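Long-range contacts in blood group a-and b-cleaving endo-beta-galactosidase (PDB 2YGM), which probably recognises blood group A and B glycans through tandem carbohydrate-binding NPCBM modules, as part of an enzyme that cleaves internal beta-galactosidic linkages: residues Ala101-Ile106 / Trp157-Val162; Lys26-Asp31 / Lys59-Val64. All coordinates share one frame; numbering follows the deposited sequence.

Contact 1 of 2, residues Ala101-Ile106 / Trp157-Val162; sequences AVVDRI and WGDEVV. With CA (calcium ion), chain E; GLA (alpha-D-galactopyranose), chain C; GAL (beta-D-galactopyranose), chain B.
A101 and V102 meet W157, G158 and D159 in a calcium-tied loop-to-loop contact at the sugar-binding end of the first module, just ahead of strands 105-110 and 161-171. The metal bridges the two loops: V102 O lies 2.4 Å from the calcium and D159 OD2 2.3 Å. A water and the carbonyl oxygens of A152 and H155 also bind it. The other carboxylate oxygen of D159 takes the N-H of V102 (V102 N to D159 OD1, 3.1 Å) from above the carboxylate plane, 35° out of it, so D159 holds V102 twice, at its N-H directly and at its carbonyl through the calcium. D159 gets there with CG beside its own backbone N (chi1 -64°). Next door, A101 N donates to W157 O at 2.7 Å.

This is the ligand site of an NPCBM beta-sandwich, and the residues on both sides of D159 in the chain carry part of it. W157 turns one ring face to the beta-galactose, whose C6 stands 3.7 Å above the plane, over the ring centre; H155 stacks on the same indole. G158 N reaches the ring oxygen O5 of the alpha-galactose. The chain of E160, bent at chi2 (-87°), delivers OE2 to O4 of that sugar at 2.5 Å, and the same oxygen also bonds T35 OG1.

Behind the metal, V103 CG2 touches both D159 CB and V161 CG2, 3.7 Å from the latter, the valines crossing at about a right angle, while I106 CD1 sits more loosely against V161 CG1.

Contact 2 of 2, residues Lys26-Asp31 / Lys59-Val64; sequences KTVQKD and KGIGTV. With FUC (alpha-L-fucopyranose), chain D.
Q29 and G62 form a hydrogen-bonded antiparallel pair, exchanging both backbone bonds: Q29 N to G62 O is 3.0 Å, and G62 N to Q29 O is 2.8 Å. K30 and I61 follow as a non-hydrogen-bonded pair. At D31 the ladder changes character. D31 N still donates to G60 O at 2.8 Å, but the return bond from G60 N goes to the carboxylate, reaching D31 OD1 at 3.0 Å. D31 has a positive phi (56°) here, and its side-chain oxygen does the job a backbone carbonyl would do in a regular strand.

K59 lies alongside D31, pointing the same way. Bends at chi2 and chi3 (-64° and -81°) curl the lysine round until NZ meets D31 OD2 at 3.2 Å on its syn side, somewhat out of the carboxylate plane. Both charged groups have further support: D11 pairs with K59 NZ and S10 OG bonds D31 OD1. At the other end V28 CG1 packs on I61 CG2, 3.8 Å away, and V28 CG2 rests near T63 OG1.

Beyond the ladder, K26 extends its straight side chain past helix 34-38, where NZ hydrogen-bonds fucose O3 at 2.8 Å and also O4. K30 passes W14 in a cation-pi contact and bonds M12 O. Strand 29-30 thus pairs with one side of strand 60-62, whose backbone also bonds strand 161-171, while I61 and T63 pack on strand 69-74.

Overall arrangement
Both contacts belong to the first NPCBM module, with centres 13 Å apart on the same side of the chain's centre. They come in series: contact 2 (26-31 with 59-64) is complete before contact 1 (101-106 with 157-162) begins. Strands 60-62 and 161-171 are neighbours in one antiparallel sheet, and V161 O lies 2.8 Å from T63 N, a probable hydrogen bond that joins the two contacts directly; E160 OE2 also packs on V64 CG2. Both reach one bound oligosaccharide of blood group B type: contact 1 supplies galactose-binding residues, contact 2 a lysine for the fucose, so sites far apart in sequence serve a single glycan.

Contact 1 of 2, residues Ala101-Ile106 / Trp157-Val162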
ATOM      1  N   ALA A 101      12.671  15.239 -27.681  1.00 43.76           N
ATOM      2  CA  ALA A 101      11.397  15.327 -26.957  1.00 43.36           C
ATOM      3  C   ALA A 101      10.248  15.815 -27.854  1.00 43.04           C
ATOM      4  O   ALA A 101       9.633  16.860 -27.608  1.00 42.82           O
ATOM      5  CB  ALA A 101      11.539  16.196 -25.708  1.00 43.40           C
ATOM      6  N   VAL A 102       9.999  15.055 -28.917  1.00 42.56           N
ATOM      7  CA  VAL A 102       8.899  15.315 -29.835  1.00 42.06           C
ATOM      8  C   VAL A 102       8.117  14.017 -29.962  1.00 41.69           C
ATOM      9  O   VAL A 102       8.562  13.076 -30.623  1.00 41.64           O
ATOM     10  CB  VAL A 102       9.398  15.789 -31.227  1.00 42.03           C
ATOM     11  CG1 VAL A 102       8.230  15.965 -32.190  1.00 41.90           C
ATOM     12  CG2 VAL A 102      10.187  17.090 -31.105  1.00 41.95           C
ATOM     13  N   VAL A 103       6.967  13.962 -29.300  1.00 41.31           N
ATOM     14  CA  VAL A 103       6.143  12.760 -29.302  1.00 40.87           C
ATOM     15  C   VAL A 103       4.901  13.003 -30.139  1.00 40.63           C
ATOM     16  O   VAL A 103       4.160  13.960 -29.910  1.00 40.67           O
ATOM     17  CB  VAL A 103       5.796  12.299 -27.868  1.00 40.92           C
ATOM     18  CG1 VAL A 103       4.746  11.187 -27.879  1.00 40.39           C
ATOM     19  CG2 VAL A 103       7.057  11.829 -27.161  1.00 40.91           C
ATOM     20  N   ASP A 104       4.696  12.135 -31.123  1.00 40.30           N
ATOM     21  CA  ASP A 104       3.615  12.298 -32.080  1.00 40.15           C
ATOM     22  C   ASP A 104       2.254  12.052 -31.441  1.00 39.66           C
ATOM     23  O   ASP A 104       1.307  12.812 -31.670  1.00 39.42           O
ATOM     24  CB  ASP A 104       3.817  11.351 -33.267  1.00 40.38           C
ATOM     25  CG  ASP A 104       2.788  11.556 -34.359  1.00 41.43           C
ATOM     26  OD1 ASP A 104       2.985  12.462 -35.197  1.00 42.84           O
ATOM     27  OD2 ASP A 104       1.782  10.809 -34.382  1.00 42.47           O
ATOM     28  N   ARG A 105       2.178  11.009 -30.617  1.00 39.19           N
ATOM     29  CA  ARG A 105       0.904  10.445 -30.196  1.00 38.84           C
ATOM     30  C   ARG A 105       1.074   9.508 -29.007  1.00 38.45           C
ATOM     31  O   ARG A 105       2.068   8.783 -28.911  1.00 38.65           O
ATOM     32  CB  ARG A 105       0.320   9.657 -31.372  1.00 39.00           C
ATOM     33  CG  ARG A 105      -1.160   9.392 -31.318  1.00 39.56           C
ATOM     34  CD  ARG A 105      -1.708   9.092 -32.710  1.00 39.57           C
ATOM     35  NE  ARG A 105      -1.393   7.746 -33.190  1.00 39.39           N
ATOM     36  CZ  ARG A 105      -0.483   7.457 -34.123  1.00 39.53           C
ATOM     37  NH1 ARG A 105       0.244   8.412 -34.689  1.00 39.07           N
ATOM     38  NH2 ARG A 105      -0.299   6.198 -34.492  1.00 38.71           N
ATOM     39  N   ILE A 106       0.104   9.535 -28.098  1.00 37.87           N
ATOM     40  CA  ILE A 106       0.000   8.528 -27.044  1.00 37.19           C
ATOM     41  C   ILE A 106      -1.348   7.821 -27.176  1.00 36.96           C
ATOM     42  O   ILE A 106      -2.377   8.465 -27.375  1.00 36.84           O
ATOM     43  CB  ILE A 106       0.190   9.130 -25.630  1.00 37.14           C
ATOM     44  CG1 ILE A 106       1.566   9.805 -25.521  1.00 37.22           C
ATOM     45  CG2 ILE A 106       0.052   8.052 -24.566  1.00 36.43           C
ATOM     46  CD1 ILE A 106       1.722  10.737 -24.340  1.00 37.52           C
ATOM     47  N   TRP A 157      14.598  10.413 -29.798  1.00 43.14           N
ATOM     48  CA  TRP A 157      15.458  11.226 -28.942  1.00 43.40           C
ATOM     49  C   TRP A 157      14.705  12.106 -27.944  1.00 43.38           C
ATOM     50  O   TRP A 157      13.869  12.923 -28.326  1.00 43.67           O
ATOM     51  CB  TRP A 157      16.413  12.068 -29.793  1.00 43.41           C
ATOM     52  CG  TRP A 157      17.312  11.247 -30.692  1.00 43.69           C
ATOM     53  CD1 TRP A 157      17.802   9.993 -30.443  1.00 43.43           C
ATOM     54  CD2 TRP A 157      17.838  11.635 -31.968  1.00 43.73           C
ATOM     55  NE1 TRP A 157      18.589   9.574 -31.487  1.00 43.64           N
ATOM     56  CE2 TRP A 157      18.632  10.561 -32.436  1.00 43.89           C
ATOM     57  CE3 TRP A 157      17.715  12.784 -32.763  1.00 43.47           C
ATOM     58  CZ2 TRP A 157      19.298  10.601 -33.667  1.00 43.86           C
ATOM     59  CZ3 TRP A 157      18.377  12.824 -33.984  1.00 43.67           C
ATOM     60  CH2 TRP A 157      19.157  11.737 -34.424  1.00 44.18           C
ATOM     61  N   GLY A 158      15.003  11.914 -26.662  1.00 43.29           N
ATOM     62  CA  GLY A 158      14.403  12.702 -25.588  1.00 43.10           C
ATOM     63  C   GLY A 158      12.929  12.429 -25.337  1.00 42.98           C
ATOM     64  O   GLY A 158      12.294  13.132 -24.548  1.00 42.87           O
ATOM     65  N   ASP A 159      12.389  11.405 -25.999  1.00 42.68           N
ATOM     66  CA  ASP A 159      10.978  11.053 -25.875  1.00 42.50           C
ATOM     67  C   ASP A 159      10.704  10.288 -24.584  1.00 42.46           C
ATOM     68  O   ASP A 159      10.167   9.174 -24.607  1.00 42.27           O
ATOM     69  CB  ASP A 159      10.513  10.246 -27.092  1.00 42.43           C
ATOM     70  CG  ASP A 159      10.571  11.039 -28.382  1.00 42.28           C
ATOM     71  OD1 ASP A 159      10.989  12.216 -28.362  1.00 42.65           O
ATOM     72  OD2 ASP A 159      10.196  10.486 -29.435  1.00 41.26           O
ATOM     73  N   GLU A 160      11.066  10.909 -23.463  1.00 42.33           N
ATOM     74  CA  GLU A 160      10.917  10.317 -22.138  1.00 42.41           C
ATOM     75  C   GLU A 160       9.456  10.337 -21.684  1.00 42.32           C
ATOM     76  O   GLU A 160       9.103  11.044 -20.738  1.00 42.27           O
ATOM     77  CB  GLU A 160      11.776  11.080 -21.123  1.00 42.61           C
ATOM     78  CG  GLU A 160      13.244  11.223 -21.498  1.00 42.90           C
ATOM     79  CD  GLU A 160      14.072  10.045 -21.058  1.00 43.18           C
ATOM     80  OE1 GLU A 160      13.999   9.678 -19.868  1.00 43.63           O
ATOM     81  OE2 GLU A 160      14.801   9.490 -21.906  1.00 43.96           O
ATOM     82  N   VAL A 161       8.612   9.562 -22.363  1.00 42.08           N
ATOM     83  CA  VAL A 161       7.190   9.522 -22.041  1.00 41.79           C
ATOM     84  C   VAL A 161       6.995   8.899 -20.671  1.00 41.99           C
ATOM     85  O   VAL A 161       7.565   7.845 -20.366  1.00 41.94           O
ATOM     86  CB  VAL A 161       6.366   8.745 -23.096  1.00 41.70           C
ATOM     87  CG1 VAL A 161       4.934   8.504 -22.613  1.00 40.64           C
ATOM     88  CG2 VAL A 161       6.361   9.494 -24.423  1.00 41.64           C
ATOM     89  N   VAL A 162       6.197   9.573 -19.848  1.00 41.99           N
ATOM     90  CA  VAL A 162       5.806   9.051 -18.552  1.00 42.18           C
ATOM     91  C   VAL A 162       4.292   8.899 -18.446  1.00 42.48           C
ATOM     92  O   VAL A 162       3.527   9.788 -18.836  1.00 42.45           O
ATOM     93  CB  VAL A 162       6.357   9.904 -17.371  1.00 42.37           C
ATOM     94  CG1 VAL A 162       7.870   9.716 -17.233  1.00 42.14           C
ATOM     95  CG2 VAL A 162       6.004  11.383 -17.533  1.00 41.88           C
TER
HETATM   96 CA    CA E 505      10.509  11.866 -31.299  1.00 44.81          CA
HETATM   97  C1  GLA C   4      18.534  10.921 -26.065  1.00 55.06           C
HETATM   98  C2  GLA C   4      18.290  11.219 -24.581  1.00 54.45           C
HETATM   99  C3  GLA C   4      18.277   9.922 -23.781  1.00 53.90           C
HETATM  100  C4  GLA C   4      17.214   8.979 -24.330  1.00 54.00           C
HETATM  101  C5  GLA C   4      17.466   8.726 -25.817  1.00 54.05           C
HETATM  102  C6  GLA C   4      16.342   7.881 -26.414  1.00 53.45           C
HETATM  103  O2  GLA C   4      19.297  12.066 -24.079  1.00 54.44           O
HETATM  104  O3  GLA C   4      18.028  10.200 -22.426  1.00 53.59           O
HETATM  105  O4  GLA C   4      15.931   9.537 -24.138  1.00 53.80           O
HETATM  106  O5  GLA C   4      17.617   9.938 -26.552  1.00 54.67           O
HETATM  107  O6  GLA C   4      16.467   7.821 -27.817  1.00 53.30           O
HETATM  108  C1  GAL B   2      22.558   9.381 -28.544  1.00 56.96           C
HETATM  109  C2  GAL B   2      21.751   9.534 -27.258  1.00 56.62           C
HETATM  110  C3  GAL B   2      20.390  10.205 -27.498  1.00 56.10           C
HETATM  111  C4  GAL B   2      20.452  11.339 -28.533  1.00 56.40           C
HETATM  112  C5  GAL B   2      21.371  10.995 -29.714  1.00 56.70           C
HETATM  113  C6  GAL B   2      21.525  12.135 -30.714  1.00 56.86           C
HETATM  114  O2  GAL B   2      21.580   8.234 -26.730  1.00 56.83           O
HETATM  115  O3  GAL B   2      19.957  10.677 -26.236  1.00 55.59           O
HETATM  116  O4  GAL B   2      20.863  12.540 -27.914  1.00 56.37           O
HETATM  117  O5  GAL B   2      22.640  10.611 -29.232  1.00 56.78           O
HETATM  118  O6  GAL B   2      22.201  11.658 -31.853  1.00 57.60           O
HETATM  119  O   HOH W   1      10.364  12.725 -33.410  1.00 43.95           O

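Contact 2 of 2, residues Lys26-Asp31 / Lys59-Val64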
ATOM      1  N   LYS A  26      19.112  -1.648 -21.262  1.00 54.29           N
ATOM      2  CA  LYS A  26      18.213  -0.790 -20.493  1.00 54.53           C
ATOM      3  C   LYS A  26      16.770  -1.270 -20.637  1.00 54.64           C
ATOM      4  O   LYS A  26      16.396  -1.824 -21.674  1.00 54.66           O
ATOM      5  CB  LYS A  26      18.326   0.660 -20.966  1.00 54.50           C
ATOM      6  CG  LYS A  26      19.709   1.264 -20.807  1.00 54.33           C
ATOM      7  CD  LYS A  26      19.774   2.627 -21.463  1.00 54.47           C
ATOM      8  CE  LYS A  26      21.078   3.323 -21.143  1.00 54.00           C
ATOM      9  NZ  LYS A  26      21.235   4.570 -21.934  1.00 54.37           N
ATOM     10  N   THR A  27      15.967  -1.063 -19.595  1.00 54.84           N
ATOM     11  CA  THR A  27      14.567  -1.494 -19.610  1.00 54.99           C
ATOM     12  C   THR A  27      13.605  -0.402 -19.133  1.00 55.07           C
ATOM     13  O   THR A  27      14.032   0.619 -18.585  1.00 54.99           O
ATOM     14  CB  THR A  27      14.349  -2.793 -18.793  1.00 54.94           C
ATOM     15  OG1 THR A  27      15.056  -2.707 -17.552  1.00 54.93           O
ATOM     16  CG2 THR A  27      14.847  -4.008 -19.564  1.00 55.11           C
ATOM     17  N   VAL A  28      12.312  -0.636 -19.367  1.00 55.28           N
ATOM     18  CA  VAL A  28      11.225   0.252 -18.938  1.00 55.47           C
ATOM     19  C   VAL A  28      11.253   0.453 -17.421  1.00 55.63           C
ATOM     20  O   VAL A  28      11.257  -0.513 -16.659  1.00 55.59           O
ATOM     21  CB  VAL A  28       9.841  -0.308 -19.384  1.00 55.48           C
ATOM     22  CG1 VAL A  28       8.691   0.431 -18.707  1.00 55.37           C
ATOM     23  CG2 VAL A  28       9.696  -0.243 -20.899  1.00 55.47           C
ATOM     24  N   GLN A  29      11.280   1.711 -16.990  1.00 55.85           N
ATOM     25  CA  GLN A  29      11.424   2.021 -15.570  1.00 56.22           C
ATOM     26  C   GLN A  29      10.098   2.183 -14.827  1.00 56.28           C
ATOM     27  O   GLN A  29       9.221   2.944 -15.249  1.00 56.21           O
ATOM     28  CB  GLN A  29      12.314   3.255 -15.362  1.00 56.27           C
ATOM     29  CG  GLN A  29      13.793   3.041 -15.704  1.00 56.88           C
ATOM     30  CD  GLN A  29      14.431   1.875 -14.949  1.00 57.62           C
ATOM     31  OE1 GLN A  29      13.994   1.498 -13.859  1.00 58.04           O
ATOM     32  NE2 GLN A  29      15.475   1.304 -15.535  1.00 58.20           N
ATOM     33  N   LYS A  30       9.970   1.452 -13.722  1.00 56.36           N
ATOM     34  CA  LYS A  30       8.864   1.626 -12.783  1.00 56.46           C
ATOM     35  C   LYS A  30       9.188   2.773 -11.827  1.00 56.43           C
ATOM     36  O   LYS A  30      10.288   2.830 -11.268  1.00 56.36           O
ATOM     37  CB  LYS A  30       8.618   0.341 -11.986  1.00 56.39           C
ATOM     38  CG  LYS A  30       8.092  -0.826 -12.808  1.00 56.91           C
ATOM     39  CD  LYS A  30       8.002  -2.101 -11.979  1.00 57.04           C
ATOM     40  CE  LYS A  30       7.369  -3.229 -12.781  1.00 57.77           C
ATOM     41  NZ  LYS A  30       7.287  -4.508 -12.014  1.00 58.21           N
ATOM     42  N   ASP A  31       8.232   3.687 -11.664  1.00 56.38           N
ATOM     43  CA  ASP A  31       8.327   4.799 -10.706  1.00 56.40           C
ATOM     44  C   ASP A  31       9.563   5.689 -10.887  1.00 56.47           C
ATOM     45  O   ASP A  31      10.172   6.120  -9.903  1.00 56.61           O
ATOM     46  CB  ASP A  31       8.242   4.280  -9.259  1.00 56.32           C
ATOM     47  CG  ASP A  31       7.017   3.415  -9.016  1.00 56.18           C
ATOM     48  OD1 ASP A  31       5.941   3.731  -9.567  1.00 55.78           O
ATOM     49  OD2 ASP A  31       7.133   2.419  -8.269  1.00 55.86           O
ATOM     50  N   LYS A  59       4.269   7.373  -8.017  1.00 55.69           N
ATOM     51  CA  LYS A  59       3.999   6.210  -8.862  1.00 54.92           C
ATOM     52  C   LYS A  59       3.852   6.556 -10.343  1.00 54.37           C
ATOM     53  O   LYS A  59       3.454   7.671 -10.689  1.00 54.32           O
ATOM     54  CB  LYS A  59       2.754   5.469  -8.366  1.00 54.93           C
ATOM     55  CG  LYS A  59       2.730   5.188  -6.862  1.00 54.93           C
ATOM     56  CD  LYS A  59       3.849   4.250  -6.425  1.00 54.94           C
ATOM     57  CE  LYS A  59       3.500   2.797  -6.696  1.00 54.94           C
ATOM     58  NZ  LYS A  59       4.638   1.897  -6.369  1.00 54.87           N
ATOM     59  N   GLY A  60       4.175   5.590 -11.205  1.00 53.63           N
ATOM     60  CA  GLY A  60       4.058   5.758 -12.654  1.00 52.66           C
ATOM     61  C   GLY A  60       4.959   4.850 -13.475  1.00 51.98           C
ATOM     62  O   GLY A  60       5.734   4.061 -12.924  1.00 52.17           O
ATOM     63  N   ILE A  61       4.846   4.955 -14.798  1.00 51.08           N
ATOM     64  CA  ILE A  61       5.687   4.193 -15.728  1.00 50.16           C
ATOM     65  C   ILE A  61       6.508   5.153 -16.592  1.00 49.69           C
ATOM     66  O   ILE A  61       5.977   6.140 -17.106  1.00 49.53           O
ATOM     67  CB  ILE A  61       4.841   3.240 -16.628  1.00 50.15           C
ATOM     68  CG1 ILE A  61       3.962   2.305 -15.781  1.00 49.98           C
ATOM     69  CG2 ILE A  61       5.726   2.445 -17.595  1.00 49.76           C
ATOM     70  CD1 ILE A  61       4.715   1.385 -14.824  1.00 49.00           C
ATOM     71  N   GLY A  62       7.798   4.863 -16.743  1.00 49.01           N
ATOM     72  CA  GLY A  62       8.690   5.701 -17.541  1.00 48.31           C
ATOM     73  C   GLY A  62       9.298   4.969 -18.722  1.00 47.78           C
ATOM     74  O   GLY A  62       9.963   3.948 -18.546  1.00 47.73           O
ATOM     75  N   THR A  63       9.081   5.496 -19.926  1.00 47.15           N
ATOM     76  CA  THR A  63       9.563   4.843 -21.142  1.00 46.55           C
ATOM     77  C   THR A  63      10.127   5.819 -22.175  1.00 46.18           C
ATOM     78  O   THR A  63      10.109   7.034 -21.974  1.00 46.19           O
ATOM     79  CB  THR A  63       8.469   3.936 -21.785  1.00 46.59           C
ATOM     80  OG1 THR A  63       9.063   3.116 -22.802  1.00 46.56           O
ATOM     81  CG2 THR A  63       7.338   4.768 -22.398  1.00 46.43           C
ATOM     82  N   VAL A  64      10.655   5.269 -23.265  1.00 45.76           N
ATOM     83  CA  VAL A  64      11.039   6.050 -24.431  1.00 45.37           C
ATOM     84  C   VAL A  64      10.147   5.608 -25.582  1.00 45.32           C
ATOM     85  O   VAL A  64      10.035   4.415 -25.852  1.00 45.31           O
ATOM     86  CB  VAL A  64      12.538   5.867 -24.785  1.00 45.44           C
ATOM     87  CG1 VAL A  64      12.859   6.469 -26.146  1.00 45.11           C
ATOM     88  CG2 VAL A  64      13.422   6.494 -23.711  1.00 45.05           C
TER
HETATM   89  C1  FUC D   3      21.805   8.158 -25.304  1.00 57.63           C
HETATM   90  C2  FUC D   3      21.185   6.858 -24.793  1.00 57.81           C
HETATM   91  C3  FUC D   3      22.031   5.664 -25.227  1.00 57.91           C
HETATM   92  C4  FUC D   3      23.476   5.847 -24.770  1.00 58.09           C
HETATM   93  C5  FUC D   3      24.005   7.178 -25.309  1.00 58.28           C
HETATM   94  C6  FUC D   3      25.452   7.443 -24.897  1.00 58.30           C
HETATM   95  O2  FUC D   3      19.885   6.720 -25.309  1.00 58.06           O
HETATM   96  O3  FUC D   3      21.490   4.472 -24.710  1.00 58.24           O
HETATM   97  O4  FUC D   3      23.541   5.828 -23.357  1.00 57.99           O
HETATM   98  O5  FUC D   3      23.167   8.251 -24.896  1.00 58.15           O